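Local atomic coordinates of serine-rich secreted cell wall anchored (LPXTG-motif ) protein (PDB entry 5NXK), a protein that probably acts as a cell-wall-attached adhesin of Lactobacillus reuteri, presenting a beta-solenoid in contacts between this gut bacterium and its host. Residues 150-155 / 189-194; 179-184 / 217-222. All coordinates share one frame; numbering follows the deposited sequence.

Interaction 1: 150-155 / 189-194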
loop_
_atom_site.group_PDB
_atom_site.type_symbol
_atom_site.label_atom_id
_atom_site.label_comp_id
_atom_site.label_asym_id
_atom_site.label_seq_id
_atom_site.Cartn_x
_atom_site.Cartn_y
_atom_site.Cartn_z
ATOM N N PHE A 150 -0.314 11.066 -5.250
ATOM C CA PHE A 150 0.345 10.660 -6.478
ATOM C C PHE A 150 -0.683 10.368 -7.556
ATOM O O PHE A 150 -1.682 9.702 -7.310
ATOM C CB PHE A 150 1.223 9.426 -6.254
ATOM C CG PHE A 150 1.844 8.907 -7.515
ATOM C CD1 PHE A 150 2.872 9.603 -8.126
ATOM C CD2 PHE A 150 1.380 7.738 -8.109
ATOM C CE1 PHE A 150 3.439 9.137 -9.306
ATOM C CE2 PHE A 150 1.947 7.261 -9.283
ATOM C CZ PHE A 150 2.978 7.966 -9.885
ATOM N N SER A 151 -0.426 10.885 -8.750
ATOM C CA SER A 151 -1.305 10.709 -9.896
ATOM C C SER A 151 -0.545 10.062 -11.052
ATOM O O SER A 151 0.639 10.338 -11.255
ATOM C CB SER A 151 -1.885 12.056 -10.333
ATOM O OG SER A 151 -2.718 11.884 -11.465
ATOM N N HIS A 152 -1.223 9.217 -11.817
ATOM C CA HIS A 152 -0.571 8.524 -12.918
ATOM C C HIS A 152 -1.571 8.265 -14.038
ATOM O O HIS A 152 -2.769 8.085 -13.785
ATOM C CB HIS A 152 0.080 7.233 -12.406
ATOM C CG HIS A 152 0.906 6.518 -13.429
ATOM N ND1 HIS A 152 2.136 6.977 -13.850
ATOM C CD2 HIS A 152 0.712 5.335 -14.061
ATOM C CE1 HIS A 152 2.642 6.132 -14.731
ATOM N NE2 HIS A 152 1.799 5.124 -14.873
ATOM N N ARG A 153 -1.090 8.271 -15.275
ATOM C CA ARG A 153 -1.975 8.117 -16.425
ATOM C C ARG A 153 -2.568 6.709 -16.530
ATOM O O ARG A 153 -1.939 5.733 -16.128
ATOM C CB ARG A 153 -1.225 8.449 -17.720
ATOM C CG ARG A 153 -2.142 8.740 -18.904
ATOM C CD ARG A 153 -1.415 8.600 -20.242
ATOM N NE ARG A 153 -2.365 8.591 -21.351
ATOM C CZ ARG A 153 -3.000 7.510 -21.795
ATOM N NH1 ARG A 153 -2.765 6.317 -21.257
ATOM N NH2 ARG A 153 -3.851 7.616 -22.806
ATOM N N THR A 154 -3.793 6.626 -17.045
ATOM C CA THR A 154 -4.422 5.364 -17.417
ATOM C C THR A 154 -5.180 5.603 -18.723
ATOM O O THR A 154 -5.394 6.756 -19.103
ATOM C CB THR A 154 -5.411 4.850 -16.350
ATOM O OG1 THR A 154 -6.642 5.578 -16.465
ATOM C CG2 THR A 154 -4.845 4.971 -14.937
ATOM N N PRO A 155 -5.607 4.525 -19.409
ATOM C CA PRO A 155 -6.437 4.742 -20.599
ATOM C C PRO A 155 -7.751 5.486 -20.326
ATOM O O PRO A 155 -8.375 5.955 -21.276
ATOM C CB PRO A 155 -6.726 3.318 -21.090
ATOM C CG PRO A 155 -5.593 2.506 -20.555
ATOM C CD PRO A 155 -5.277 3.098 -19.223
ATOM N N TRP A 189 -3.026 0.507 -5.794
ATOM C CA TRP A 189 -2.599 0.448 -7.177
ATOM C C TRP A 189 -1.242 -0.233 -7.231
ATOM O O TRP A 189 -0.249 0.316 -6.762
ATOM C CB TRP A 189 -2.508 1.853 -7.796
ATOM C CG TRP A 189 -2.374 1.848 -9.290
ATOM C CD1 TRP A 189 -2.221 0.758 -10.097
ATOM C CD2 TRP A 189 -2.424 2.988 -10.166
ATOM N NE1 TRP A 189 -2.162 1.145 -11.409
ATOM C CE2 TRP A 189 -2.287 2.505 -11.480
ATOM C CE3 TRP A 189 -2.564 4.366 -9.961
ATOM C CZ2 TRP A 189 -2.286 3.354 -12.590
ATOM C CZ3 TRP A 189 -2.570 5.203 -11.065
ATOM C CH2 TRP A 189 -2.432 4.697 -12.361
ATOM N N LEU A 190 -1.213 -1.431 -7.804
ATOM C CA LEU A 190 0.017 -2.198 -7.927
ATOM C C LEU A 190 0.341 -2.287 -9.407
ATOM O O LEU A 190 -0.407 -2.883 -10.183
ATOM C CB LEU A 190 -0.113 -3.590 -7.312
ATOM C CG LEU A 190 -0.440 -3.693 -5.812
ATOM C CD1 LEU A 190 -1.944 -3.604 -5.544
ATOM C CD2 LEU A 190 0.155 -4.967 -5.199
ATOM N N LEU A 191 1.450 -1.667 -9.786
ATOM C CA LEU A 191 1.846 -1.545 -11.184
ATOM C C LEU A 191 3.311 -1.950 -11.344
ATOM O O LEU A 191 4.144 -1.618 -10.501
ATOM C CB LEU A 191 1.630 -0.098 -11.670
ATOM C CG LEU A 191 1.961 0.296 -13.118
ATOM C CD1 LEU A 191 0.972 1.367 -13.627
ATOM C CD2 LEU A 191 3.420 0.791 -13.253
ATOM N N THR A 192 3.633 -2.665 -12.414
ATOM C CA THR A 192 5.036 -2.844 -12.771
ATOM C C THR A 192 5.262 -2.220 -14.138
ATOM O O THR A 192 4.385 -2.222 -14.987
ATOM C CB THR A 192 5.466 -4.330 -12.793
ATOM O OG1 THR A 192 4.857 -4.989 -13.916
ATOM C CG2 THR A 192 5.023 -5.041 -11.510
ATOM N N ALA A 193 6.479 -1.764 -14.371
ATOM C CA ALA A 193 6.839 -1.140 -15.631
ATOM C C ALA A 193 7.917 -2.012 -16.249
ATOM O O ALA A 193 8.441 -2.901 -15.588
ATOM C CB ALA A 193 7.334 0.283 -15.419
ATOM N N VAL A 194 8.241 -1.755 -17.508
ATOM C CA VAL A 194 9.132 -2.616 -18.273
ATOM C C VAL A 194 10.418 -3.011 -17.557
ATOM O O VAL A 194 10.768 -4.185 -17.571
ATOM C CB VAL A 194 9.481 -1.954 -19.623
ATOM C CG1 VAL A 194 10.600 -2.711 -20.328
ATOM C CG2 VAL A 194 8.234 -1.877 -20.496
#
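How a hairpin is packed onto the side of a parallel beta-solenoid, the fold expected of the pectate-lyase-like clan, is well illustrated by residues 150-155 and the indole of W189. Strand 151-152 pairs antiparallel with 159-160, whereas W189 belongs to strand 186-191, the first strand of a parallel sheet. The aromatic part of the contact is an offset edge-to-face pair. H152 directs the edge of its imidazole toward the face of the six-membered ring of W189, with the centroids 5.5 Å apart and the planes at 63°. In both residues CG is anti to the backbone N (chi1 -174° in H152, -167° in W189), and the two extended side chains cross at roughly a right angle.

Aliphatic groups complete the fit around the far end of the indole. H152 CB lies 3.6 Å from W189 CH2, and the methyl CG2 of T154 reaches the same CH2 at 3.5 Å. The imidazole is met in turn by L191, whose side chain crosses it at about a right angle and brings CD1 to 4.0 Å from H152 CD2.

No hydrogen bond joins the two segments; W189 NE1 instead pairs with D226 OD2, and T154 OG1 with G157 O and the backbone N of D156. The carbonyl O of R153, itself bonded to Q255 NE2, lies at the edge of the indole, near its plane, 3.9 Å from W189 CH2.

Interaction 2: 179-184 / 217-222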
loop_
_atom_site.group_PDB
_atom_site.type_symbol
_atom_site.label_atom_id
_atom_site.label_comp_id
_atom_site.label_asym_id
_atom_site.label_seq_id
_atom_site.Cartn_x
_atom_site.Cartn_y
_atom_site.Cartn_z
ATOM N N LEU A 179 -9.189 0.204 5.155
ATOM C CA LEU A 179 -8.703 1.355 4.415
ATOM C C LEU A 179 -9.880 2.270 4.120
ATOM O O LEU A 179 -10.839 1.872 3.450
ATOM C CB LEU A 179 -7.993 0.930 3.131
ATOM C CG LEU A 179 -7.226 1.993 2.335
ATOM C CD1 LEU A 179 -6.166 1.302 1.452
ATOM C CD2 LEU A 179 -8.127 2.906 1.498
ATOM N N ASN A 180 -9.777 3.498 4.618
ATOM C CA ASN A 180 -10.794 4.523 4.455
ATOM C C ASN A 180 -10.314 5.540 3.446
ATOM O O ASN A 180 -9.248 6.108 3.610
ATOM C CB ASN A 180 -11.091 5.191 5.797
ATOM C CG ASN A 180 -11.568 4.200 6.843
ATOM O OD1 ASN A 180 -12.500 3.431 6.599
ATOM N ND2 ASN A 180 -10.909 4.186 8.000
ATOM N N ASN A 181 -11.060 5.753 2.376
ATOM C CA ASN A 181 -10.566 6.646 1.338
ATOM C C ASN A 181 -11.561 7.765 1.065
ATOM O O ASN A 181 -12.686 7.529 0.616
ATOM C CB ASN A 181 -10.264 5.856 0.053
ATOM C CG ASN A 181 -9.407 6.640 -0.937
ATOM O OD1 ASN A 181 -9.279 7.855 -0.846
ATOM N ND2 ASN A 181 -8.811 5.928 -1.889
ATOM N N SER A 182 -11.138 8.989 1.350
ATOM C CA SER A 182 -11.938 10.154 1.017
ATOM C C SER A 182 -11.095 11.154 0.229
ATOM O O SER A 182 -11.362 12.349 0.256
ATOM C CB SER A 182 -12.507 10.796 2.289
ATOM O OG SER A 182 -11.463 11.120 3.194
ATOM N N ALA A 183 -10.074 10.660 -0.470
ATOM C CA ALA A 183 -9.092 11.555 -1.075
ATOM C C ALA A 183 -8.619 11.138 -2.462
ATOM O O ALA A 183 -8.286 11.993 -3.288
ATOM C CB ALA A 183 -7.884 11.667 -0.159
ATOM N N THR A 184 -8.568 9.835 -2.722
ATOM C CA THR A 184 -7.962 9.369 -3.967
ATOM C C THR A 184 -8.863 8.419 -4.759
ATOM O O THR A 184 -9.823 7.862 -4.217
ATOM C CB THR A 184 -6.600 8.699 -3.678
ATOM O OG1 THR A 184 -6.765 7.684 -2.682
ATOM C CG2 THR A 184 -5.592 9.749 -3.147
ATOM N N GLY A 217 -18.450 5.787 -1.596
ATOM C CA GLY A 217 -18.682 7.225 -1.647
ATOM C C GLY A 217 -17.573 8.007 -2.350
ATOM O O GLY A 217 -17.741 9.182 -2.685
ATOM N N ASN A 218 -16.443 7.357 -2.611
ATOM C CA ASN A 218 -15.248 8.087 -3.026
ATOM C C ASN A 218 -14.410 7.406 -4.104
ATOM O O ASN A 218 -14.033 8.016 -5.097
ATOM C CB ASN A 218 -14.358 8.334 -1.808
ATOM C CG ASN A 218 -12.995 8.906 -2.181
ATOM O OD1 ASN A 218 -12.814 10.127 -2.213
ATOM N ND2 ASN A 218 -12.033 8.024 -2.475
ATOM N N THR A 219 -14.101 6.139 -3.879
ATOM C CA THR A 219 -13.106 5.429 -4.673
ATOM C C THR A 219 -13.673 4.908 -5.992
ATOM O O THR A 219 -14.793 4.411 -6.031
ATOM C CB THR A 219 -12.538 4.280 -3.842
ATOM O OG1 THR A 219 -11.831 4.828 -2.721
ATOM C CG2 THR A 219 -11.603 3.413 -4.649
ATOM N N GLU A 220 -12.911 5.036 -7.075
ATOM C CA GLU A 220 -13.335 4.454 -8.351
ATOM C C GLU A 220 -12.994 2.966 -8.442
ATOM O O GLU A 220 -13.846 2.168 -8.807
ATOM C CB GLU A 220 -12.713 5.215 -9.521
ATOM C CG GLU A 220 -13.156 6.668 -9.584
ATOM C CD GLU A 220 -12.667 7.378 -10.830
ATOM O OE1 GLU A 220 -13.479 7.571 -11.758
ATOM O OE2 GLU A 220 -11.473 7.734 -10.886
ATOM N N TYR A 221 -11.756 2.593 -8.114
ATOM C CA TYR A 221 -11.369 1.175 -8.076
ATOM C C TYR A 221 -10.739 0.857 -6.729
ATOM O O TYR A 221 -9.851 1.578 -6.289
ATOM C CB TYR A 221 -10.348 0.806 -9.155
ATOM C CG TYR A 221 -10.420 1.548 -10.454
ATOM C CD1 TYR A 221 -11.601 1.642 -11.168
ATOM C CD2 TYR A 221 -9.280 2.146 -10.981
ATOM C CE1 TYR A 221 -11.653 2.321 -12.369
ATOM C CE2 TYR A 221 -9.321 2.826 -12.176
ATOM C CZ TYR A 221 -10.509 2.916 -12.867
ATOM O OH TYR A 221 -10.549 3.593 -14.067
ATOM N N ASN A 222 -11.170 -0.217 -6.070
ATOM C CA ASN A 222 -10.513 -0.605 -4.822
ATOM C C ASN A 222 -9.082 -1.098 -5.087
ATOM O O ASN A 222 -8.130 -0.677 -4.435
ATOM C CB ASN A 222 -11.303 -1.693 -4.095
ATOM C CG ASN A 222 -12.681 -1.222 -3.656
ATOM O OD1 ASN A 222 -13.685 -1.758 -4.102
ATOM N ND2 ASN A 222 -12.729 -0.214 -2.783
#
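N181 and N218 both carry CG anti to the backbone N (chi1 -165° and 171°), which directs each side chain toward the other segment, and the two cross at about a right angle. In N181 the second torsion is small, and OD1 is turned back into the bend of its own chain. There it grips two successive backbone N-H groups: A183 N at 2.9 Å from N181 OD1, close to the line of the C=O bond, and T184 N at 2.8 Å from N181 OD1, on a lone pair. Both bonds are nearly straight. The other half of the amide is fixed as well, since N181 ND2 donates to T184 OG1 at 2.8 Å, so the buried carboxamide is held from both ends and its rotation is settled.

Against this turn lies N218, whose ND2 serves two acceptors. It bridges the segments by a hydrogen bond of 2.8 Å to T184 O, bent at 134°, with T184 O tilted out of the N218 amide plane, while the donor itself lies in the plane of the carbonyl. Its second bond, to T219 OG1 of its own segment, is straighter and lies in the amide plane. The fit is close, with N218 CB 3.1 Å from N181 O and N218 OD1 3.2 Å from S182 C. Beyond the two segments, D187 OD1 binds both T219 OG1 and N181 ND2, giving these polar groups a common partner; a charged carboxylate there would probably strengthen both bonds.

The result is an Asx turn within an Asx motif, built where strand 176-181 ends and its chain bends away, and covered by the bend of the following coil, so that side-chain amides tie together the corners of two successive turns of the beta-solenoid.

How the interactions relate
Along the chain the segments alternate, 150-155, 179-184, 189-194 and then 217-222, so the two interactions interlock in sequence. Their centres lie about 17 Å apart, and the nearest atoms, about 5 Å apart, do not touch. Strands 176-181 and 186-191 follow one another, so the bend at 179-184 in interaction 2 leads directly into the strand used by interaction 1. Strand 221-226, into which 217-222 of interaction 2 runs, is the neighbour of 186-191 in one parallel sheet. The pair thus shows two ways of knitting a solenoid together: interaction 2 joins the bends of consecutive coils, while interaction 1 seats a hairpin, inserted before strand 163-164, against the sheet.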